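Local coordinates for 2-hydroxyethylphosphonate dioxygenase (PDB 4YAR), which catalyses, with ferrous iron, the oxidative cleavage of 2-hydroxyethylphosphonate to hydroxymethylphosphonate and formate during biosynthesis of the antibiotic phosphinothricin tripeptide, at residues 132-137 / 323-328; 175-180 / 298-303; 236-241 / 288-293; 250-255 / 281-286; 262-267 / 274-279. The protein carries 1 engineered substitution. All coordinates share one frame; numbering follows the deposited sequence. Where two conformers were deposited one is given.

How the contacts relate
Contacts 1 and 2 belong to the beta part of the chain, contacts 3, 4 and 5 to the second helical domain of cro/C1 type. Contacts 1 and 2 touch, since strands 133-140 and 173-176 are neighbours in one sheet; the touching residues of contact 1 are all buried, while contact 2 runs from a buried strand end to an exposed loop and has the only hydrogen bond, a weak one, across any of the five. Contacts 4 and 5 share helix 270-283, and contact 3 touches both. Among these three, contact 5 is buried, contact 3 is partly buried and contact 4 lies at the surface; all are apolar, with alanines dominating contact 4 and leucine, valine and proline gathered around one alanine in contact 5.

Contact 1 (132-137 / 323-328); sequences PAITVN and ASMASA
Ile134 and Met325 cross at about a right angle, with the branch methyl CG2 of Ile134 lying 4.1 Å from Met325 SD. Two residues further along the strand, Val136 CG1 approaches the same sulfur at 4.3 Å, so both methyls come from one face of strand 133-140. The thioether can reach them because CG of Met325 stands beside its own backbone N (chi1 -57°) and the chain runs out extended from there. The other branch of Ile134 is in closer contact: CD1 lies 3.5 Å from Ala326 O and CG1 3.8 Å from the same oxygen, a van der Waals touch of alkyl carbons on a carbonyl. These are the tight points, and every residue involved is buried. Met325 follows directly on strand 320-324 and also touches Leu403 and Phe405 of strand 400-407, so its side chain spans from the seven-stranded antiparallel sheet to the six-stranded one, an arrangement consistent with the packed beta-barrels of the cupin fold known for this enzyme. The side chain of Ala326 marks the looser part: its CB points toward the strand but comes no nearer than 5.3 Å, and the backbones at Ile134 and Ala326 are 6.9 Å apart between CA atoms. Ala326 N is instead held by Ser173 OG of the adjoining strand. On the solvent side, Ser327 turns away from strand 133-140 into an exposed position.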
# COMPACT_ATOMS: atom_id res chain seq x y z
N PRO A 132 1.66 -2.06 7.87
CA PRO A 132 0.49 -1.56 8.59
C PRO A 132 -0.74 -2.33 8.05
O PRO A 132 -0.65 -2.92 6.98
CB PRO A 132 0.46 -0.09 8.16
CG PRO A 132 1.06 -0.07 6.81
CD PRO A 132 1.96 -1.26 6.67
N ALA A 133 -1.81 -2.40 8.81
CA ALA A 133 -3.02 -3.09 8.32
C ALA A 133 -4.30 -2.39 8.76
O ALA A 133 -4.35 -1.80 9.84
CB ALA A 133 -3.04 -4.52 8.79
N ILE A 134 -5.36 -2.50 7.95
CA ILE A 134 -6.71 -2.19 8.41
C ILE A 134 -7.27 -3.55 8.86
O ILE A 134 -7.12 -4.56 8.16
CB ILE A 134 -7.62 -1.53 7.30
CG1 ILE A 134 -7.24 -0.05 6.99
CG2 ILE A 134 -9.10 -1.55 7.67
CD1 ILE A 134 -7.87 0.53 5.72
N THR A 135 -7.92 -3.57 10.02
CA THR A 135 -8.58 -4.73 10.57
C THR A 135 -10.01 -4.36 10.87
O THR A 135 -10.32 -3.29 11.43
CB THR A 135 -7.92 -5.24 11.88
OG1 THR A 135 -6.51 -5.47 11.64
CG2 THR A 135 -8.60 -6.53 12.32
N VAL A 136 -10.87 -5.20 10.37
CA VAL A 136 -12.32 -5.02 10.53
C VAL A 136 -12.96 -6.30 11.05
O VAL A 136 -12.66 -7.40 10.57
CB VAL A 136 -12.98 -4.50 9.25
CG1 VAL A 136 -12.78 -5.42 8.07
CG2 VAL A 136 -14.45 -4.12 9.46
N ASN A 137 -13.87 -6.13 11.98
CA ASN A 137 -14.65 -7.25 12.51
C ASN A 137 -15.83 -7.55 11.59
O ASN A 137 -16.72 -6.74 11.35
CB ASN A 137 -15.12 -7.00 13.93
CG ASN A 137 -15.75 -8.26 14.60
OD1 ASN A 137 -15.88 -9.37 14.00
ND2 ASN A 137 -16.10 -8.10 15.87
N ALA A 323 -19.66 3.57 3.21
CA ALA A 323 -19.35 4.02 4.54
C ALA A 323 -17.84 3.75 4.78
O ALA A 323 -17.28 2.80 4.22
CB ALA A 323 -20.16 3.21 5.53
N SER A 324 -17.24 4.59 5.60
CA SER A 324 -15.81 4.52 5.86
C SER A 324 -15.38 3.53 6.88
O SER A 324 -15.98 3.42 7.93
CB SER A 324 -15.30 5.89 6.32
OG SER A 324 -15.66 6.93 5.40
N MET A 325 -14.30 2.83 6.57
CA MET A 325 -13.56 2.09 7.58
C MET A 325 -12.50 3.01 8.11
O MET A 325 -12.40 4.18 7.67
CB MET A 325 -12.88 0.83 7.05
CG MET A 325 -13.80 -0.11 6.41
SD MET A 325 -12.84 -1.60 6.03
CE MET A 325 -14.18 -2.45 5.10
N ALA A 326 -11.82 2.57 9.16
CA ALA A 326 -10.71 3.33 9.71
C ALA A 326 -9.67 3.78 8.67
O ALA A 326 -9.35 3.06 7.71
CB ALA A 326 -10.09 2.55 10.81
N SER A 327 -9.07 4.96 8.92
CA SER A 327 -8.00 5.51 8.06
C SER A 327 -6.96 6.23 8.93
O SER A 327 -7.21 6.55 10.10
CB SER A 327 -8.52 6.47 7.00
OG SER A 327 -9.19 7.59 7.56
N ALA A 328 -5.82 6.53 8.31
CA ALA A 328 -4.77 7.20 9.00
C ALA A 328 -4.08 8.11 8.02
O ALA A 328 -3.64 7.65 7.00
CB ALA A 328 -3.79 6.19 9.55

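Contact 2 (175-180 / 298-303); sequences VHPSYC and DGVGKT. Engineered in segment 175-180: His176 (natural residue Glu).
Thr303 reaches Val175 with each atom of its short side chain. Its CB lies 4.0 Å from Val175 CB, which sets the two residues directly against each other. From there OG1 goes to the backbone: a chi1 of 57° wedges it between the threonine's own N and carbonyl carbon, and it accepts a hydrogen bond from Val175 N at 3.3 Å. The N-H...O angle of 156° is fairly straight, but at this length the bond is weak. The methyl CG2 takes the apolar share, 4.1 Å from Val175 CB. Further along, Pro177 meets the loop through two ring carbons, CG 4.1 Å from Asp298 O and CD 4.4 Å from Val300 CG1, touching a backbone oxygen and a valine methyl. Strand 173-176 is outermost in its sheet within this chain: His176 bonds to Ala133 on the inner side, whereas Val175 N meets the threonine. Pro177 then begins a type II turn ending at Cys180. His176, an engineered residue, points away from the loop, and its ring meets those of Trp147 and His182, an iron ligand of the enzyme that binds cadmium in this crystal. The side chain of Thr303 is about 5 Å from a bound sodium ion, whose site includes Gln296 and His330. Between these segments, one weak bond and a few van der Waals touches join loop and strand edge, which implies a modest, mostly apolar attachment.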
# COMPACT_ATOMS: atom_id res chain seq x y z
N VAL A 175 -6.73 0.81 12.43
CA VAL A 175 -5.46 0.66 11.77
C VAL A 175 -4.44 0.31 12.81
O VAL A 175 -4.23 1.06 13.78
CB VAL A 175 -4.98 1.91 11.09
CG1 VAL A 175 -3.58 1.62 10.51
CG2 VAL A 175 -5.96 2.28 10.00
N HIS A 176 -3.77 -0.79 12.49
CA HIS A 176 -2.76 -1.39 13.31
C HIS A 176 -1.46 -0.70 12.90
O HIS A 176 -1.13 -0.52 11.70
CB HIS A 176 -2.77 -2.92 13.10
CG HIS A 176 -1.83 -3.65 13.98
ND1 HIS A 176 -1.80 -3.49 15.36
CD2 HIS A 176 -0.86 -4.55 13.69
CE1 HIS A 176 -0.85 -4.26 15.86
NE2 HIS A 176 -0.29 -4.93 14.87
N PRO A 177 -0.73 -0.23 13.91
CA PRO A 177 0.51 0.36 13.50
C PRO A 177 1.57 -0.69 13.13
O PRO A 177 1.49 -1.82 13.56
CB PRO A 177 0.94 1.14 14.74
CG PRO A 177 0.28 0.49 15.91
CD PRO A 177 -0.94 -0.20 15.38
N SER A 178 2.52 -0.28 12.30
CA SER A 178 3.68 -1.10 11.95
C SER A 178 4.38 -1.65 13.21
O SER A 178 4.51 -0.96 14.19
CB SER A 178 4.63 -0.23 11.16
OG SER A 178 5.96 -0.65 11.33
N TYR A 179 4.70 -2.94 13.17
CA TYR A 179 5.45 -3.64 14.17
C TYR A 179 4.79 -3.96 15.50
O TYR A 179 5.33 -4.74 16.24
CB TYR A 179 6.87 -3.04 14.37
CG TYR A 179 7.84 -3.41 13.27
CD1 TYR A 179 7.96 -4.74 12.82
CD2 TYR A 179 8.71 -2.45 12.73
CE1 TYR A 179 8.88 -5.09 11.83
CE2 TYR A 179 9.63 -2.78 11.75
CZ TYR A 179 9.72 -4.09 11.31
OH TYR A 179 10.60 -4.41 10.34
N CYS A 180 3.58 -3.45 15.73
CA CYS A 180 2.86 -3.71 16.98
C CYS A 180 2.45 -5.18 17.02
O CYS A 180 1.79 -5.65 16.10
CB CYS A 180 1.61 -2.82 17.09
SG CYS A 180 0.95 -2.65 18.77
N ASP A 298 1.05 6.18 19.11
CA ASP A 298 1.11 4.70 18.91
C ASP A 298 -0.02 3.88 19.54
O ASP A 298 -0.07 2.65 19.35
CB ASP A 298 2.51 4.12 19.26
CG ASP A 298 2.68 3.78 20.75
OD1 ASP A 298 1.99 4.37 21.60
OD2 ASP A 298 3.54 2.92 21.06
N GLY A 299 -0.93 4.54 20.27
CA GLY A 299 -2.21 3.92 20.62
C GLY A 299 -2.98 3.50 19.39
O GLY A 299 -2.58 3.76 18.25
N VAL A 300 -4.09 2.80 19.61
CA VAL A 300 -5.02 2.49 18.51
C VAL A 300 -6.22 3.46 18.59
O VAL A 300 -7.02 3.53 17.66
CB VAL A 300 -5.42 0.98 18.49
CG1 VAL A 300 -4.18 0.10 18.33
CG2 VAL A 300 -6.20 0.58 19.75
N GLY A 301 -6.30 4.25 19.67
CA GLY A 301 -7.34 5.26 19.86
C GLY A 301 -7.55 6.25 18.72
O GLY A 301 -8.69 6.55 18.39
N LYS A 302 -6.48 6.75 18.10
CA LYS A 302 -6.62 7.80 17.10
C LYS A 302 -7.30 7.26 15.87
O LYS A 302 -8.07 7.96 15.28
CB LYS A 302 -5.27 8.45 16.70
CG LYS A 302 -5.32 9.90 16.15
CD LYS A 302 -4.03 10.20 15.33
CE LYS A 302 -3.75 11.68 14.91
NZ LYS A 302 -2.34 11.96 14.39
N THR A 303 -7.03 6.03 15.44
CA THR A 303 -7.62 5.64 14.15
C THR A 303 -8.91 4.85 14.34
O THR A 303 -9.73 4.65 13.38
CB THR A 303 -6.66 4.76 13.34
OG1 THR A 303 -6.34 3.62 14.13
CG2 THR A 303 -5.43 5.49 13.06

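Contact 3 (236-241 / 288-293); sequences DLFLAR and RVLLPA
Phe238 and Val289 are brought together by their first torsions: Phe238 carries CG beside its backbone N (chi1 -66°), pushing the ring outward from helix 231-241, while Val289 has CG1 beside its N (chi1 -46°), which places CG2 between N and the carbonyl carbon, directed at the ring. CG2 arrives at the rim, in the plane of the phenyl group, 3.7 Å from CZ and 4.0 Å from CE2. The contact is therefore with the ring's edge and not a CH-pi approach over its face. Leu290 comes in at an oblique position, with CD2 3.9 Å from Phe238 CE2, its side chain and that of the phenylalanine sliding past each other in opposite directions. The ring has to bridge a wide gap, since the nearest backbone pair, Phe238 and Leu290, has CA atoms 10.2 Å apart. Residues 288-290 form the end of a 3-10 turn, closed by the bond from Leu291 N to Arg288 O at 3.2 Å, and this turn brings both neighbouring side chains to CE2 of the ring. Val289 is exposed and Leu290 buried, so the contact runs from the surface inward. Phe285 adds a second ring beside Phe238 and also touches Leu290, just after helix 270-283. Leu239 packs on Ala249 of helix 246-253, and Leu291, just after the turn, touches Leu273, so the turn lies beside helices 231-241 and 270-283.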
# COMPACT_ATOMS: atom_id res chain seq x y z
N ASP A 236 18.59 21.14 7.39
CA ASP A 236 20.04 21.19 7.58
C ASP A 236 20.74 20.03 6.86
O ASP A 236 21.86 20.17 6.40
CB ASP A 236 20.40 21.10 9.06
CG ASP A 236 20.23 22.39 9.79
OD1 ASP A 236 20.23 23.44 9.19
OD2 ASP A 236 20.08 22.33 11.01
N LEU A 237 20.04 18.93 6.73
CA LEU A 237 20.61 17.80 5.94
C LEU A 237 20.56 18.20 4.43
O LEU A 237 21.49 17.92 3.67
CB LEU A 237 19.85 16.56 6.20
CG LEU A 237 20.04 16.00 7.62
CD1 LEU A 237 19.02 14.89 7.90
CD2 LEU A 237 21.50 15.54 7.78
N PHE A 238 19.47 18.86 4.00
CA PHE A 238 19.42 19.35 2.62
C PHE A 238 20.53 20.38 2.32
O PHE A 238 21.12 20.40 1.22
CB PHE A 238 18.13 20.00 2.29
CG PHE A 238 16.93 19.09 2.27
CD1 PHE A 238 17.03 17.70 2.39
CD2 PHE A 238 15.72 19.63 2.01
CE1 PHE A 238 15.90 16.92 2.36
CE2 PHE A 238 14.58 18.85 1.96
CZ PHE A 238 14.69 17.48 2.07
N LEU A 239 20.83 21.23 3.29
CA LEU A 239 21.83 22.25 3.03
C LEU A 239 23.24 21.63 2.98
O LEU A 239 24.01 21.96 2.07
CB LEU A 239 21.71 23.39 4.07
CG LEU A 239 20.39 24.13 4.06
CD1 LEU A 239 20.46 25.29 5.12
CD2 LEU A 239 20.00 24.60 2.71
N ALA A 240 23.57 20.79 3.96
CA ALA A 240 24.83 20.00 3.94
C ALA A 240 25.05 19.24 2.67
O ALA A 240 26.17 19.22 2.09
CB ALA A 240 24.90 19.10 5.15
N ARG A 241 23.96 18.69 2.13
CA ARG A 241 24.02 18.02 0.89
C ARG A 241 24.58 18.89 -0.21
O ARG A 241 25.29 18.40 -1.07
CB ARG A 241 22.65 17.46 0.48
CG ARG A 241 22.68 16.61 -0.75
CD ARG A 241 22.71 15.16 -0.42
NE ARG A 241 22.51 14.26 -1.57
CZ ARG A 241 23.41 13.37 -1.99
NH1 ARG A 241 24.64 13.38 -1.50
NH2 ARG A 241 23.12 12.54 -2.97
N ARG A 288 7.91 21.10 -0.05
CA ARG A 288 6.76 20.41 0.53
C ARG A 288 7.10 19.37 1.63
O ARG A 288 6.35 19.17 2.59
CB ARG A 288 5.85 19.87 -0.58
CG ARG A 288 5.30 20.92 -1.45
CD ARG A 288 4.54 20.40 -2.67
NE ARG A 288 5.40 19.66 -3.52
CZ ARG A 288 5.05 19.01 -4.59
NH1 ARG A 288 5.98 18.37 -5.25
NH2 ARG A 288 3.78 18.98 -5.02
N VAL A 289 8.25 18.66 1.46
CA VAL A 289 8.67 17.71 2.40
C VAL A 289 9.16 18.29 3.71
O VAL A 289 9.39 17.52 4.65
CB VAL A 289 9.62 16.65 1.78
CG1 VAL A 289 9.08 16.15 0.45
CG2 VAL A 289 11.01 17.20 1.55
N LEU A 290 9.28 19.63 3.82
CA LEU A 290 9.60 20.30 5.07
C LEU A 290 8.35 20.75 5.87
O LEU A 290 8.47 21.14 7.04
CB LEU A 290 10.47 21.54 4.85
CG LEU A 290 11.77 21.32 4.10
CD1 LEU A 290 12.50 22.61 3.81
CD2 LEU A 290 12.69 20.43 4.94
N LEU A 291 7.17 20.62 5.29
CA LEU A 291 5.95 21.03 5.99
C LEU A 291 5.56 19.91 6.99
O LEU A 291 5.90 18.70 6.80
CB LEU A 291 4.86 21.32 4.96
CG LEU A 291 5.15 22.39 3.88
CD1 LEU A 291 3.96 22.59 2.96
CD2 LEU A 291 5.55 23.73 4.43
N PRO A 292 4.86 20.29 8.05
CA PRO A 292 4.42 19.38 9.10
C PRO A 292 3.38 18.35 8.66
O PRO A 292 2.47 18.68 7.91
CB PRO A 292 3.84 20.32 10.17
CG PRO A 292 3.61 21.60 9.52
CD PRO A 292 4.55 21.69 8.37
N ALA A 293 3.61 17.13 9.10
CA ALA A 293 2.58 16.14 9.25
C ALA A 293 2.18 16.08 10.76
O ALA A 293 2.87 16.63 11.67
CB ALA A 293 3.14 14.80 8.78

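Contact 4 (250-255 / 281-286); sequences AEAAGV and RALGFD
Ala253 and Ala282 bring two helix ends together methyl against methyl, CB to CB at 3.8 Å. Ala282 CB is equally near the backbone, 3.8 Å from Ala253 CA, and this closeness shows in the separation of the two CA atoms, 5.3 Å. Side chains this small permit the close approach, and with no chi angle their methyls are placed by the backbones alone. Leu283 is the one flexible partner. Its CG stands beside its own backbone N (chi1 -65°), while chi2 of -134° departs from a staggered value. That rotation turns CD2 to 3.9 Å from Ala252 CB, although the CB of Leu283 does not itself aim at helix 246-253; the other methyl, CD1, goes to Leu239 of helix 231-241. Helix 246-253 is the first helix of a probable helix-turn-helix motif, and the contact sets its C-terminal end beside that of helix 270-283. Gly254 is the first residue to leave helical angles, in a Schellman motif, with Val255 N bonded to Ala250 O at 3.0 Å and a weaker bond from Gly254 N to Glu251 O. The chain can turn there because Gly254 has a positive phi of 73°. Gly284 likewise leaves its helix with positive phi. Arg242 donates to Leu283 O and Gly284 O at this end. Ala252 and Ala282 are exposed, whereas Val255 turns inward onto Val275 and Leu279.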
# COMPACT_ATOMS: atom_id res chain seq x y z
N ALA A 250 20.54 31.26 3.04
CA ALA A 250 19.68 32.46 3.16
C ALA A 250 20.15 33.59 2.23
O ALA A 250 19.39 34.11 1.39
CB ALA A 250 19.57 32.87 4.60
N GLU A 251 21.43 33.88 2.25
CA GLU A 251 22.03 34.71 1.19
C GLU A 251 21.76 34.37 -0.29
O GLU A 251 21.48 35.25 -1.07
CB GLU A 251 23.53 34.68 1.36
CG GLU A 251 23.97 35.61 2.43
CD GLU A 251 24.99 36.60 1.89
OE1 GLU A 251 25.06 36.77 0.64
OE2 GLU A 251 25.70 37.19 2.72
N ALA A 252 21.90 33.10 -0.68
CA ALA A 252 21.64 32.70 -2.03
C ALA A 252 20.19 32.95 -2.38
O ALA A 252 19.89 33.20 -3.54
CB ALA A 252 21.96 31.22 -2.24
N ALA A 253 19.30 32.83 -1.41
CA ALA A 253 17.87 32.94 -1.74
C ALA A 253 17.32 34.36 -1.60
O ALA A 253 16.15 34.63 -1.94
CB ALA A 253 17.08 32.02 -0.84
N GLY A 254 18.16 35.27 -1.11
CA GLY A 254 17.74 36.64 -0.77
C GLY A 254 16.88 36.78 0.47
O GLY A 254 16.14 37.74 0.56
N VAL A 255 17.03 35.88 1.46
CA VAL A 255 16.17 35.80 2.63
C VAL A 255 16.91 36.20 3.84
O VAL A 255 18.01 35.68 4.09
CB VAL A 255 15.60 34.36 2.81
CG1 VAL A 255 14.94 34.14 4.18
CG2 VAL A 255 14.64 34.05 1.67
N ARG A 281 13.42 26.96 -4.30
CA ARG A 281 13.63 27.40 -5.71
C ARG A 281 15.10 27.71 -5.92
O ARG A 281 15.69 27.33 -6.93
CB ARG A 281 12.87 28.73 -6.05
CG ARG A 281 11.38 28.58 -6.27
CD ARG A 281 10.79 29.78 -7.04
NE ARG A 281 9.33 29.83 -6.89
CZ ARG A 281 8.65 30.46 -5.92
NH1 ARG A 281 9.27 31.16 -4.97
NH2 ARG A 281 7.32 30.39 -5.92
N ALA A 282 15.69 28.41 -4.94
CA ALA A 282 17.06 28.90 -5.10
C ALA A 282 18.08 27.80 -5.03
O ALA A 282 19.08 27.87 -5.75
CB ALA A 282 17.38 29.93 -4.05
N LEU A 283 17.88 26.83 -4.15
CA LEU A 283 18.83 25.72 -3.88
C LEU A 283 18.55 24.39 -4.55
O LEU A 283 19.39 23.45 -4.55
CB LEU A 283 18.89 25.49 -2.37
CG LEU A 283 19.47 26.63 -1.50
CD1 LEU A 283 20.45 25.95 -0.53
CD2 LEU A 283 20.26 27.68 -2.24
N GLY A 284 17.36 24.28 -5.15
CA GLY A 284 17.05 23.08 -5.92
C GLY A 284 16.46 21.96 -5.07
O GLY A 284 16.86 20.80 -5.22
N PHE A 285 15.52 22.27 -4.18
CA PHE A 285 14.79 21.25 -3.45
C PHE A 285 13.30 21.54 -3.37
O PHE A 285 12.86 22.65 -3.66
CB PHE A 285 15.41 20.99 -2.03
CG PHE A 285 15.27 22.11 -1.07
CD1 PHE A 285 14.09 22.30 -0.37
CD2 PHE A 285 16.37 22.92 -0.76
CE1 PHE A 285 13.97 23.34 0.54
CE2 PHE A 285 16.24 23.94 0.16
CZ PHE A 285 15.07 24.16 0.79
N ASP A 286 12.54 20.52 -2.99
CA ASP A 286 11.07 20.62 -2.87
C ASP A 286 10.67 20.94 -1.43
O ASP A 286 10.84 20.15 -0.50
CB ASP A 286 10.48 19.31 -3.33
CG ASP A 286 8.95 19.35 -3.40
OD1 ASP A 286 8.25 20.23 -2.85
OD2 ASP A 286 8.45 18.46 -4.10

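Contact 5 (262-267 / 274-279); sequences AALRSP and TVLRTL
Ala263 fits against Val275 where the second helix of the putative helix-turn-helix motif, 257-265, lies on helix 270-283 of the cro/C1-type bundle. The single methyl of Ala263 is the bump: its CB lies 3.6 Å from Val275 CG1, 3.7 Å from Val275 CB and 4.2 Å from CG2, so it presses on the valine at its branch point. Val275 CG1 stands opposite its own N (chi1 167°), which spreads the two methyls beside the alanine. The next side chain of helix 270-283, Leu276, works as a fork. CD1 reaches Pro267 CB at 3.8 Å, while CD2 meets Leu264 CD2 at 4.1 Å, the two leucine side chains crossing at a slant. CG, where the fork divides, faces Ala263 CB at 4.3 Å, so the fork straddles the alanine methyl, one prong toward Leu264 and the other toward Pro267. Leu264 and Pro267 both also rest on Ala231 of helix 231-241, and Val275 leans on Leu260. Within helix 270-283, Thr274 O accepts two bonds from opposite faces of its plane: one from Thr278 N, the other from Thr278 OG1 at 2.8 Å.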
# COMPACT_ATOMS: atom_id res chain seq x y z
N ALA A 262 12.34 32.06 11.62
CA ALA A 262 10.90 32.19 11.91
C ALA A 262 10.12 31.15 11.12
O ALA A 262 9.20 30.53 11.65
CB ALA A 262 10.42 33.57 11.54
N ALA A 263 10.53 30.95 9.86
CA ALA A 263 9.90 29.92 9.00
C ALA A 263 10.04 28.49 9.50
O ALA A 263 9.08 27.70 9.39
CB ALA A 263 10.45 30.03 7.59
N LEU A 264 11.20 28.17 10.10
CA LEU A 264 11.43 26.85 10.64
C LEU A 264 10.63 26.63 11.91
O LEU A 264 10.27 25.52 12.17
CB LEU A 264 12.96 26.55 10.83
CG LEU A 264 13.76 26.70 9.54
CD1 LEU A 264 15.26 26.81 9.85
CD2 LEU A 264 13.46 25.51 8.63
N ARG A 265 10.25 27.69 12.63
CA ARG A 265 9.37 27.56 13.80
C ARG A 265 7.90 27.28 13.40
O ARG A 265 7.18 26.60 14.11
CB ARG A 265 9.43 28.82 14.68
CG ARG A 265 10.78 29.11 15.35
CD ARG A 265 10.71 30.22 16.43
NE ARG A 265 10.65 31.58 15.85
CZ ARG A 265 11.72 32.30 15.50
NH1 ARG A 265 12.92 31.79 15.63
NH2 ARG A 265 11.59 33.52 14.97
N SER A 266 7.47 27.81 12.27
CA SER A 266 6.10 27.65 11.80
C SER A 266 6.09 27.50 10.29
O SER A 266 5.67 28.38 9.54
CB SER A 266 5.31 28.86 12.28
OG SER A 266 5.54 29.02 13.68
N PRO A 267 6.56 26.33 9.81
CA PRO A 267 6.67 26.06 8.37
C PRO A 267 5.33 26.09 7.61
O PRO A 267 5.31 26.43 6.40
CB PRO A 267 7.28 24.66 8.31
CG PRO A 267 7.35 24.15 9.72
CD PRO A 267 6.91 25.19 10.66
N THR A 274 6.18 30.68 2.33
CA THR A 274 6.85 31.50 1.30
C THR A 274 8.37 31.53 1.38
O THR A 274 9.04 31.47 0.32
CB THR A 274 6.36 32.95 1.30
OG1 THR A 274 6.78 33.57 2.51
CG2 THR A 274 4.84 32.96 1.18
N VAL A 275 8.91 31.56 2.61
CA VAL A 275 10.36 31.52 2.85
C VAL A 275 10.91 30.15 2.35
O VAL A 275 11.90 30.10 1.65
CB VAL A 275 10.71 31.70 4.33
CG1 VAL A 275 12.15 31.34 4.65
CG2 VAL A 275 10.47 33.14 4.80
N LEU A 276 10.27 29.06 2.77
CA LEU A 276 10.77 27.73 2.40
C LEU A 276 10.71 27.48 0.90
O LEU A 276 11.60 26.85 0.35
CB LEU A 276 10.10 26.66 3.19
CG LEU A 276 10.34 26.81 4.69
CD1 LEU A 276 9.52 25.77 5.43
CD2 LEU A 276 11.82 26.67 5.11
N ARG A 277 9.68 28.01 0.26
CA ARG A 277 9.53 27.88 -1.16
C ARG A 277 10.60 28.66 -1.89
O ARG A 277 11.14 28.18 -2.87
CB ARG A 277 8.18 28.33 -1.63
CG ARG A 277 7.94 27.91 -3.08
CD ARG A 277 6.45 27.76 -3.34
NE ARG A 277 6.18 27.13 -4.62
CZ ARG A 277 5.07 27.33 -5.33
NH1 ARG A 277 4.09 28.14 -4.88
NH2 ARG A 277 4.95 26.72 -6.50
N THR A 278 10.90 29.86 -1.41
CA THR A 278 11.90 30.71 -2.01
C THR A 278 13.30 30.05 -1.85
O THR A 278 14.10 30.01 -2.81
CB THR A 278 11.93 32.04 -1.30
OG1 THR A 278 10.69 32.71 -1.53
CG2 THR A 278 13.07 32.82 -1.84
N LEU A 279 13.55 29.49 -0.67
CA LEU A 279 14.77 28.71 -0.48
C LEU A 279 14.86 27.49 -1.38
O LEU A 279 15.91 27.22 -2.00
CB LEU A 279 14.89 28.23 0.97
CG LEU A 279 16.07 28.75 1.75
CD1 LEU A 279 15.78 30.16 2.23
CD2 LEU A 279 16.28 27.85 2.94